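Local coordinates for protein Niban 2 (Homo sapiens, PDB 7CTP) that may suppress apoptosis and may promote melanoma cell invasion in vitro, at residues V37-S42 with A302-D307; D65-F70 with Y387-S392; R517-I522 with I530-T535. One frame throughout, in Å; residues are numbered along the deposited sequence.

Contact 1 (V37-S42 with A302-D307); sequences VALFNS and AVIRTD
On the helix that carries I304 against L39 and F40, the carbonyl oxygen A302 O takes two bonds. T306 OG1 donates to A302 O at 2.9 Å, and T306 N donates to it as the regular helical bond. The two donors come from opposite faces of the carbonyl plane. The threonine hydroxyl thus turns back onto its own helix, one turn earlier. The motif is a buried helix-helix packing, helix 10-48 against helix 260-337, between two long helices of the mainly helical fold. On helix 260-337 the contact rests on I304 alone. Its CA lies 6.4 Å from F40 CA, and its side chain points toward helix 10-48. There CD1 lies mainly on L39 and CG2 on the F40 ring. I304 CD1 ends the longer branch and lies 3.7 Å from both L39 CG and L39 CD2. The I304 side chain and each of its two partners cross obliquely. The shorter branch, I304 CG2, is anti to the backbone N (chi1 of the CG1 branch -72°) and meets F40 CD1 at 3.8 Å. It approaches the ring at a slant. All three side chains are buried, and the contact between them is purely apolar. With an alanine here, CG1, CG2 and CD1 are gone, and a gap would probably be left beside L39 and the F40 ring. F40 also lies on M308, I311 and K315, further along helix 260-337. M43 of helix 10-48 and F529 touch I304 as well, so the isoleucine is enclosed by more than its two main partners. L39 also touches M300. The F40 side chain leaves its helix with CG anti to the backbone N (chi1 173°), and its CB sits 4.1 Å from I304 CD1.

Contact 2 (D65-F70 with Y387-S392); sequences DERIVF and YMEKLS
R67 and E389 form a salt bridge at the surface. It links the loop ahead of strand 70-77, at the start of the PH region, with helix 384-391. R67 and E389 reach toward each other from their own segments. R67 NH1 lies 2.7 Å from E389 OE2, and this oxygen sits over one face of the guanidinium group instead of meeting it at the edge. The guanidinium and carboxylate planes are 49° apart. The second oxygen is held less firmly: R67 NH2 donates to E389 OE1 at 3.1 Å, a weak bond with an N-H...O angle of 141°. Bends at chi2 and chi3 of R67 and at chi2 of E389 bring the guanidinium face over OE2.

R393, just past the segment, ties both sides together: its NE forms a second salt bridge with E389 OE2, and its NH2 donates to the backbone oxygen D65 O. The carboxylate therefore balances two arginines, which is likely to favour its ionised form. The main-chain oxygen of E389 is satisfied too. S392 OG donates to E389 O at 2.7 Å, tilted 34° from the carbonyl plane.

Behind the salt bridge, M388 and L391 pack on M371 of helix 342-378 and on residues of helix 422-455. On the other side, V69 and F70 both face V91 of strand 84-91 in a classic beta bulge, where strand 70-77 begins, and the F70 ring stands edge-to-face with W182 of helix 176-194. The salt bridge thus joins the PH domain to the helical part of the chain.

Contact 3 (R517-I522 with I530-T535); sequences RFQELI and ILVENT
The start of helix 532-555 is held by the 3-10 segment 517-521 and I522 before it, and L531 occupies the N-cap position. The two segments meet through an apolar patch and two bridging waters. V532 is central. Its CG2 methyl lies 3.8 Å from I522 CD1, and F518 CB approaches the same V532 CG2 at 4.1 Å. V532 CG2 is anti to the carbonyl carbon, while CG1 is anti to the backbone N (chi1 169°). This turns CG2 to the 3-10 segment. I522 and I530 lie alongside each other, running opposite ways, with I522 CD1 3.9 Å from I530 CG2. I522 CD1 also comes within 3.7 Å of I530 O.

Q519 OE1 lies 3.6 Å from V532 CG2 at the rim of the patch, and both ends of the Q519 amide are used. Q519 OE1 takes a bond of 2.6 Å from water 1, which in turn accepts from V532 N. This N-H belongs to the first turn of the helix, where no earlier helical carbonyl is available. At the other end, Q519 NE2 donates to water 2, and that water donates to I530 O at 2.8 Å. Two water bridges therefore fix how the amide is turned. Its chain reaches them by a bend at chi2 (69°). Within the new helix, L531 O accepts from both T535 N and T535 OG1. The hydroxyl bond is 2.9 Å, from above the carbonyl plane.

The patch lies against helix 260-337, where F518, I530 and T535 all touch L318. R517 makes a cation-pi contact with F325 there. On helix 10-48, N534 ND2 bonds to Q34 OE1, and L531 packs on D33 and Q34.

How the contacts relate
From the N terminus, helix 10-48 first supplies 37-42 and the chain then runs through 65-70 into the PH domain. Helix 260-337 returns at 302-307 to close contact 1. Helix 384-391 closes contact 2 later, so the two loops cross. Contact 3 follows in series and closes a short loop with seven residues between its segments. Contacts 1 and 3 lie together, centres about 17 Å apart, and touch directly: V37 CG2 is 3.6 Å from L531 CD1. They join three helices, 10-48, 260-337 and 532-555. Contact 2 stands apart, its centre about 41 Å from that of contact 1, and ties the PH domain to the helical part.

Contact 1 (V37-S42 with A302-D307)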
loop_
_atom_site.group_PDB
_atom_site.type_symbol
_atom_site.label_atom_id
_atom_site.label_comp_id
_atom_site.label_asym_id
_atom_site.label_seq_id
_atom_site.Cartn_x
_atom_site.Cartn_y
_atom_site.Cartn_z
ATOM N N VAL A 37 6.658 21.619 0.155
ATOM C CA VAL A 37 6.885 21.267 -1.243
ATOM C C VAL A 37 5.673 20.530 -1.793
ATOM O O VAL A 37 5.180 20.828 -2.886
ATOM C CB VAL A 37 8.172 20.429 -1.385
ATOM C CG1 VAL A 37 8.330 19.921 -2.828
ATOM C CG2 VAL A 37 9.409 21.221 -0.942
ATOM N N ALA A 38 5.163 19.558 -1.028
ATOM C CA ALA A 38 3.956 18.847 -1.431
ATOM C C ALA A 38 2.779 19.799 -1.583
ATOM O O ALA A 38 1.963 19.649 -2.505
ATOM C CB ALA A 38 3.624 17.754 -0.416
ATOM N N LEU A 39 2.664 20.770 -0.671
ATOM C CA LEU A 39 1.594 21.761 -0.753
ATOM C C LEU A 39 1.729 22.601 -2.014
ATOM O O LEU A 39 0.751 22.813 -2.744
ATOM C CB LEU A 39 1.612 22.652 0.490
ATOM C CG LEU A 39 0.550 23.758 0.552
ATOM C CD1 LEU A 39 -0.841 23.150 0.624
ATOM C CD2 LEU A 39 0.810 24.647 1.765
ATOM N N PHE A 40 2.941 23.083 -2.294
ATOM C CA PHE A 40 3.152 23.871 -3.505
ATOM C C PHE A 40 2.806 23.072 -4.759
ATOM O O PHE A 40 2.154 23.586 -5.677
ATOM C CB PHE A 40 4.594 24.363 -3.581
ATOM C CG PHE A 40 4.911 25.034 -4.881
ATOM C CD1 PHE A 40 4.518 26.341 -5.107
ATOM C CD2 PHE A 40 5.558 24.343 -5.896
ATOM C CE1 PHE A 40 4.789 26.959 -6.313
ATOM C CE2 PHE A 40 5.829 24.961 -7.107
ATOM C CZ PHE A 40 5.447 26.274 -7.308
ATOM N N ASN A 41 3.256 21.814 -4.833
ATOM C CA ASN A 41 3.004 21.027 -6.043
ATOM C C ASN A 41 1.513 20.796 -6.255
ATOM O O ASN A 41 1.017 20.848 -7.390
ATOM C CB ASN A 41 3.741 19.688 -5.979
ATOM C CG ASN A 41 5.249 19.844 -6.080
ATOM O OD1 ASN A 41 5.751 20.798 -6.676
ATOM N ND2 ASN A 41 5.977 18.891 -5.506
ATOM N N SER A 42 0.781 20.537 -5.172
ATOM C CA SER A 42 -0.651 20.299 -5.287
ATOM C C SER A 42 -1.361 21.579 -5.692
ATOM O O SER A 42 -2.220 21.573 -6.585
ATOM C CB SER A 42 -1.210 19.757 -3.970
ATOM O OG SER A 42 -2.628 19.616 -4.024
ATOM N N ALA A 302 -1.422 31.080 1.335
ATOM C CA ALA A 302 -1.507 32.470 0.903
ATOM C C ALA A 302 -0.232 32.897 0.186
ATOM O O ALA A 302 -0.291 33.588 -0.842
ATOM C CB ALA A 302 -1.785 33.379 2.096
ATOM N N VAL A 303 0.930 32.485 0.705
ATOM C CA VAL A 303 2.192 32.844 0.064
ATOM C C VAL A 303 2.314 32.158 -1.295
ATOM O O VAL A 303 2.721 32.779 -2.287
ATOM C CB VAL A 303 3.382 32.506 0.980
ATOM C CG1 VAL A 303 4.689 32.713 0.232
ATOM C CG2 VAL A 303 3.332 33.358 2.263
ATOM N N ILE A 304 1.964 30.868 -1.360
ATOM C CA ILE A 304 2.033 30.128 -2.625
ATOM C C ILE A 304 1.128 30.761 -3.676
ATOM O O ILE A 304 1.517 30.921 -4.842
ATOM C CB ILE A 304 1.668 28.648 -2.405
ATOM C CG1 ILE A 304 2.784 27.928 -1.649
ATOM C CG2 ILE A 304 1.360 27.964 -3.746
ATOM C CD1 ILE A 304 2.328 26.626 -0.974
ATOM N N ARG A 305 -0.103 31.107 -3.286
ATOM C CA ARG A 305 -1.056 31.662 -4.241
ATOM C C ARG A 305 -0.589 33.021 -4.743
ATOM O O ARG A 305 -0.681 33.313 -5.941
ATOM C CB ARG A 305 -2.441 31.769 -3.595
ATOM C CG ARG A 305 -3.601 31.684 -4.574
ATOM C CD ARG A 305 -4.936 31.858 -3.842
ATOM N NE ARG A 305 -5.184 30.826 -2.832
ATOM C CZ ARG A 305 -5.605 29.593 -3.101
ATOM N NH1 ARG A 305 -5.828 28.737 -2.114
ATOM N NH2 ARG A 305 -5.808 29.212 -4.358
ATOM N N THR A 306 -0.070 33.853 -3.839
ATOM C CA THR A 306 0.386 35.189 -4.211
ATOM C C THR A 306 1.658 35.136 -5.053
ATOM O O THR A 306 1.784 35.849 -6.060
ATOM C CB THR A 306 0.626 36.020 -2.952
ATOM O OG1 THR A 306 -0.594 36.113 -2.208
ATOM C CG2 THR A 306 1.104 37.419 -3.312
ATOM N N ASP A 307 2.619 34.307 -4.650
ATOM C CA ASP A 307 3.960 34.328 -5.216
ATOM C C ASP A 307 4.212 33.205 -6.210
ATOM O O ASP A 307 5.363 33.001 -6.603
ATOM C CB ASP A 307 5.005 34.267 -4.101
ATOM C CG ASP A 307 5.065 35.546 -3.287
ATOM O OD1 ASP A 307 4.643 36.602 -3.811
ATOM O OD2 ASP A 307 5.527 35.491 -2.128
#

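Contact 2 (D65-F70 with Y387-S392)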
loop_
_atom_site.group_PDB
_atom_site.type_symbol
_atom_site.label_atom_id
_atom_site.label_comp_id
_atom_site.label_asym_id
_atom_site.label_seq_id
_atom_site.Cartn_x
_atom_site.Cartn_y
_atom_site.Cartn_z
ATOM N N ASP A 65 -23.184 0.811 3.036
ATOM C CA ASP A 65 -23.660 0.497 4.380
ATOM C C ASP A 65 -22.746 -0.546 5.007
ATOM O O ASP A 65 -22.296 -1.479 4.338
ATOM C CB ASP A 65 -25.098 -0.022 4.338
ATOM C CG ASP A 65 -26.102 1.066 4.019
ATOM O OD1 ASP A 65 -25.722 2.255 4.021
ATOM O OD2 ASP A 65 -27.276 0.720 3.775
ATOM N N GLU A 66 -22.436 -0.356 6.285
ATOM C CA GLU A 66 -21.475 -1.218 6.959
ATOM C C GLU A 66 -22.086 -2.594 7.177
ATOM O O GLU A 66 -23.170 -2.712 7.759
ATOM C CB GLU A 66 -21.045 -0.595 8.285
ATOM C CG GLU A 66 -20.363 0.755 8.122
ATOM C CD GLU A 66 -19.915 1.363 9.437
ATOM O OE1 GLU A 66 -20.247 0.798 10.500
ATOM O OE2 GLU A 66 -19.234 2.411 9.400
ATOM N N ARG A 67 -21.407 -3.627 6.676
ATOM C CA ARG A 67 -21.799 -5.014 6.875
ATOM C C ARG A 67 -20.567 -5.819 7.257
ATOM O O ARG A 67 -19.444 -5.465 6.896
ATOM C CB ARG A 67 -22.439 -5.631 5.624
ATOM C CG ARG A 67 -23.665 -4.891 5.108
ATOM C CD ARG A 67 -24.838 -5.831 4.822
ATOM N NE ARG A 67 -24.685 -6.545 3.552
ATOM C CZ ARG A 67 -25.668 -6.745 2.676
ATOM N NH1 ARG A 67 -26.883 -6.271 2.922
ATOM N NH2 ARG A 67 -25.436 -7.405 1.548
ATOM N N ILE A 68 -20.794 -6.894 8.014
ATOM C CA ILE A 68 -19.720 -7.827 8.335
ATOM C C ILE A 68 -19.254 -8.489 7.050
ATOM O O ILE A 68 -20.070 -8.873 6.204
ATOM C CB ILE A 68 -20.209 -8.855 9.368
ATOM C CG1 ILE A 68 -20.473 -8.163 10.707
ATOM C CG2 ILE A 68 -19.201 -9.983 9.531
ATOM C CD1 ILE A 68 -21.239 -8.999 11.701
ATOM N N VAL A 69 -17.931 -8.594 6.874
ATOM C CA VAL A 69 -17.396 -9.184 5.649
ATOM C C VAL A 69 -17.485 -10.705 5.694
ATOM O O VAL A 69 -17.865 -11.347 4.705
ATOM C CB VAL A 69 -15.947 -8.711 5.416
ATOM C CG1 VAL A 69 -15.351 -9.414 4.197
ATOM C CG2 VAL A 69 -15.905 -7.211 5.225
ATOM N N PHE A 70 -17.146 -11.302 6.835
ATOM C CA PHE A 70 -17.144 -12.752 6.960
ATOM C C PHE A 70 -16.983 -13.114 8.429
ATOM O O PHE A 70 -16.458 -12.330 9.227
ATOM C CB PHE A 70 -16.032 -13.373 6.106
ATOM C CG PHE A 70 -16.069 -14.872 6.053
ATOM C CD1 PHE A 70 -17.115 -15.526 5.427
ATOM C CD2 PHE A 70 -15.052 -15.623 6.605
ATOM C CE1 PHE A 70 -17.156 -16.903 5.373
ATOM C CE2 PHE A 70 -15.086 -17.004 6.552
ATOM C CZ PHE A 70 -16.140 -17.643 5.935
ATOM N N TYR A 387 -31.479 -7.093 -6.055
ATOM C CA TYR A 387 -30.356 -7.478 -6.905
ATOM C C TYR A 387 -29.300 -6.380 -6.960
ATOM O O TYR A 387 -28.099 -6.671 -6.982
ATOM C CB TYR A 387 -30.847 -7.820 -8.310
ATOM C CG TYR A 387 -31.912 -8.893 -8.354
ATOM C CD1 TYR A 387 -31.937 -9.928 -7.424
ATOM C CD2 TYR A 387 -32.888 -8.873 -9.339
ATOM C CE1 TYR A 387 -32.917 -10.913 -7.474
ATOM C CE2 TYR A 387 -33.868 -9.842 -9.397
ATOM C CZ TYR A 387 -33.879 -10.863 -8.466
ATOM O OH TYR A 387 -34.860 -11.834 -8.529
ATOM N N MET A 388 -29.729 -5.115 -6.981
ATOM C CA MET A 388 -28.779 -4.007 -6.999
ATOM C C MET A 388 -27.979 -3.926 -5.707
ATOM O O MET A 388 -26.816 -3.505 -5.724
ATOM C CB MET A 388 -29.502 -2.680 -7.244
ATOM C CG MET A 388 -30.073 -2.518 -8.648
ATOM S SD MET A 388 -28.849 -2.676 -9.961
ATOM C CE MET A 388 -27.578 -1.608 -9.342
ATOM N N GLU A 389 -28.588 -4.304 -4.583
ATOM C CA GLU A 389 -27.871 -4.287 -3.314
ATOM C C GLU A 389 -26.713 -5.276 -3.327
ATOM O O GLU A 389 -25.628 -4.978 -2.811
ATOM C CB GLU A 389 -28.837 -4.587 -2.169
ATOM C CG GLU A 389 -28.316 -4.195 -0.803
ATOM C CD GLU A 389 -27.386 -5.232 -0.223
ATOM O OE1 GLU A 389 -27.470 -6.412 -0.637
ATOM O OE2 GLU A 389 -26.567 -4.856 0.642
ATOM N N LYS A 390 -26.922 -6.453 -3.920
ATOM C CA LYS A 390 -25.846 -7.433 -4.021
ATOM C C LYS A 390 -24.787 -6.983 -5.018
ATOM O O LYS A 390 -23.584 -7.136 -4.772
ATOM C CB LYS A 390 -26.412 -8.801 -4.405
ATOM C CG LYS A 390 -26.840 -9.646 -3.203
ATOM C CD LYS A 390 -27.777 -10.787 -3.596
ATOM C CE LYS A 390 -27.027 -12.086 -3.876
ATOM N NZ LYS A 390 -26.023 -11.968 -4.974
ATOM N N LEU A 391 -25.214 -6.419 -6.153
ATOM C CA LEU A 391 -24.252 -5.950 -7.146
ATOM C C LEU A 391 -23.423 -4.794 -6.601
ATOM O O LEU A 391 -22.239 -4.663 -6.935
ATOM C CB LEU A 391 -24.968 -5.525 -8.428
ATOM C CG LEU A 391 -24.034 -5.129 -9.579
ATOM C CD1 LEU A 391 -23.403 -6.372 -10.194
ATOM C CD2 LEU A 391 -24.749 -4.298 -10.643
ATOM N N SER A 392 -24.035 -3.948 -5.761
ATOM C CA SER A 392 -23.355 -2.766 -5.235
ATOM C C SER A 392 -22.103 -3.128 -4.453
ATOM O O SER A 392 -21.200 -2.291 -4.316
ATOM C CB SER A 392 -24.296 -1.948 -4.341
ATOM O OG SER A 392 -24.511 -2.571 -3.083
#

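Contact 3 (R517-I522 with I530-T535)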
loop_
_atom_site.group_PDB
_atom_site.type_symbol
_atom_site.label_atom_id
_atom_site.label_comp_id
_atom_site.label_asym_id
_atom_site.label_seq_id
_atom_site.Cartn_x
_atom_site.Cartn_y
_atom_site.Cartn_z
ATOM N N ARG A 517 25.787 23.127 -2.059
ATOM C CA ARG A 517 26.295 24.396 -2.572
ATOM C C ARG A 517 25.230 25.175 -3.333
ATOM O O ARG A 517 25.362 26.395 -3.484
ATOM C CB ARG A 517 27.525 24.149 -3.458
ATOM C CG ARG A 517 27.230 24.037 -4.951
ATOM C CD ARG A 517 28.365 23.350 -5.719
ATOM N NE ARG A 517 28.156 23.426 -7.166
ATOM C CZ ARG A 517 28.684 22.588 -8.055
ATOM N NH1 ARG A 517 29.464 21.588 -7.659
ATOM N NH2 ARG A 517 28.432 22.754 -9.346
ATOM N N PHE A 518 24.167 24.506 -3.790
ATOM C CA PHE A 518 23.083 25.173 -4.503
ATOM C C PHE A 518 22.054 25.810 -3.576
ATOM O O PHE A 518 21.144 26.475 -4.077
ATOM C CB PHE A 518 22.341 24.195 -5.420
ATOM C CG PHE A 518 23.172 23.639 -6.554
ATOM C CD1 PHE A 518 23.453 24.407 -7.673
ATOM C CD2 PHE A 518 23.643 22.336 -6.509
ATOM C CE1 PHE A 518 24.203 23.892 -8.722
ATOM C CE2 PHE A 518 24.395 21.816 -7.554
ATOM C CZ PHE A 518 24.676 22.597 -8.660
ATOM N N GLN A 519 22.147 25.589 -2.259
ATOM C CA GLN A 519 21.150 26.147 -1.348
ATOM C C GLN A 519 21.095 27.661 -1.455
ATOM O O GLN A 519 20.018 28.260 -1.347
ATOM C CB GLN A 519 21.443 25.747 0.092
ATOM C CG GLN A 519 20.371 26.233 1.073
ATOM C CD GLN A 519 19.061 25.511 0.888
ATOM O OE1 GLN A 519 19.039 24.300 0.661
ATOM N NE2 GLN A 519 17.953 26.245 0.988
ATOM N N GLU A 520 22.249 28.296 -1.671
ATOM C CA GLU A 520 22.338 29.750 -1.663
ATOM C C GLU A 520 21.531 30.403 -2.774
ATOM O O GLU A 520 21.334 31.622 -2.735
ATOM C CB GLU A 520 23.808 30.168 -1.761
ATOM C CG GLU A 520 24.488 29.698 -3.034
ATOM C CD GLU A 520 25.906 30.217 -3.167
ATOM O OE1 GLU A 520 26.501 30.035 -4.253
ATOM O OE2 GLU A 520 26.422 30.796 -2.187
ATOM N N LEU A 521 21.047 29.628 -3.746
ATOM C CA LEU A 521 20.225 30.143 -4.836
ATOM C C LEU A 521 18.747 30.249 -4.482
ATOM O O LEU A 521 17.980 30.818 -5.267
ATOM C CB LEU A 521 20.361 29.246 -6.063
ATOM C CG LEU A 521 21.769 28.953 -6.574
ATOM C CD1 LEU A 521 21.706 27.939 -7.711
ATOM C CD2 LEU A 521 22.467 30.238 -7.025
ATOM N N ILE A 522 18.330 29.718 -3.339
ATOM C CA ILE A 522 16.919 29.669 -2.973
ATOM C C ILE A 522 16.615 30.856 -2.066
ATOM O O ILE A 522 17.160 30.966 -0.965
ATOM C CB ILE A 522 16.559 28.342 -2.292
ATOM C CG1 ILE A 522 16.716 27.168 -3.268
ATOM C CG2 ILE A 522 15.128 28.381 -1.762
ATOM C CD1 ILE A 522 16.702 25.822 -2.579
ATOM N N ILE A 530 10.712 25.125 -1.959
ATOM C CA ILE A 530 11.762 24.732 -2.893
ATOM C C ILE A 530 12.869 24.069 -2.095
ATOM O O ILE A 530 13.423 24.679 -1.175
ATOM C CB ILE A 530 12.318 25.933 -3.678
ATOM C CG1 ILE A 530 11.190 26.652 -4.428
ATOM C CG2 ILE A 530 13.438 25.473 -4.619
ATOM C CD1 ILE A 530 11.636 27.909 -5.138
ATOM N N LEU A 531 13.204 22.824 -2.456
ATOM C CA LEU A 531 14.299 22.091 -1.833
ATOM C C LEU A 531 15.314 21.694 -2.897
ATOM O O LEU A 531 14.933 21.230 -3.974
ATOM C CB LEU A 531 13.781 20.828 -1.132
ATOM C CG LEU A 531 12.957 21.061 0.133
ATOM C CD1 LEU A 531 12.283 19.773 0.599
ATOM C CD2 LEU A 531 13.850 21.617 1.223
ATOM N N VAL A 532 16.602 21.875 -2.589
ATOM C CA VAL A 532 17.654 21.452 -3.519
ATOM C C VAL A 532 17.451 19.997 -3.908
ATOM O O VAL A 532 17.484 19.630 -5.091
ATOM C CB VAL A 532 19.045 21.665 -2.900
ATOM C CG1 VAL A 532 20.103 20.970 -3.749
ATOM C CG2 VAL A 532 19.360 23.147 -2.770
ATOM N N GLU A 533 17.214 19.145 -2.914
ATOM C CA GLU A 533 17.121 17.717 -3.185
ATOM C C GLU A 533 15.948 17.391 -4.105
ATOM O O GLU A 533 16.096 16.619 -5.059
ATOM C CB GLU A 533 17.003 16.950 -1.879
ATOM C CG GLU A 533 17.101 15.466 -2.076
ATOM C CD GLU A 533 18.517 14.967 -2.295
ATOM O OE1 GLU A 533 19.464 15.620 -1.808
ATOM O OE2 GLU A 533 18.669 13.904 -2.941
ATOM N N ASN A 534 14.767 17.957 -3.828
ATOM C CA ASN A 534 13.592 17.677 -4.649
ATOM C C ASN A 534 13.763 18.201 -6.069
ATOM O O ASN A 534 13.322 17.565 -7.033
ATOM C CB ASN A 534 12.343 18.304 -4.030
ATOM C CG ASN A 534 11.884 17.582 -2.790
ATOM O OD1 ASN A 534 12.655 17.392 -1.852
ATOM N ND2 ASN A 534 10.618 17.165 -2.781
ATOM N N THR A 535 14.359 19.383 -6.206
ATOM C CA THR A 535 14.603 19.940 -7.530
ATOM C C THR A 535 15.583 19.067 -8.305
ATOM O O THR A 535 15.361 18.744 -9.481
ATOM C CB THR A 535 15.122 21.368 -7.398
ATOM O OG1 THR A 535 14.167 22.153 -6.660
ATOM C CG2 THR A 535 15.325 21.993 -8.777
HETATM O O HOH W 1 17.007 22.784 0.126
HETATM O O HOH W 2 15.264 24.952 0.883
#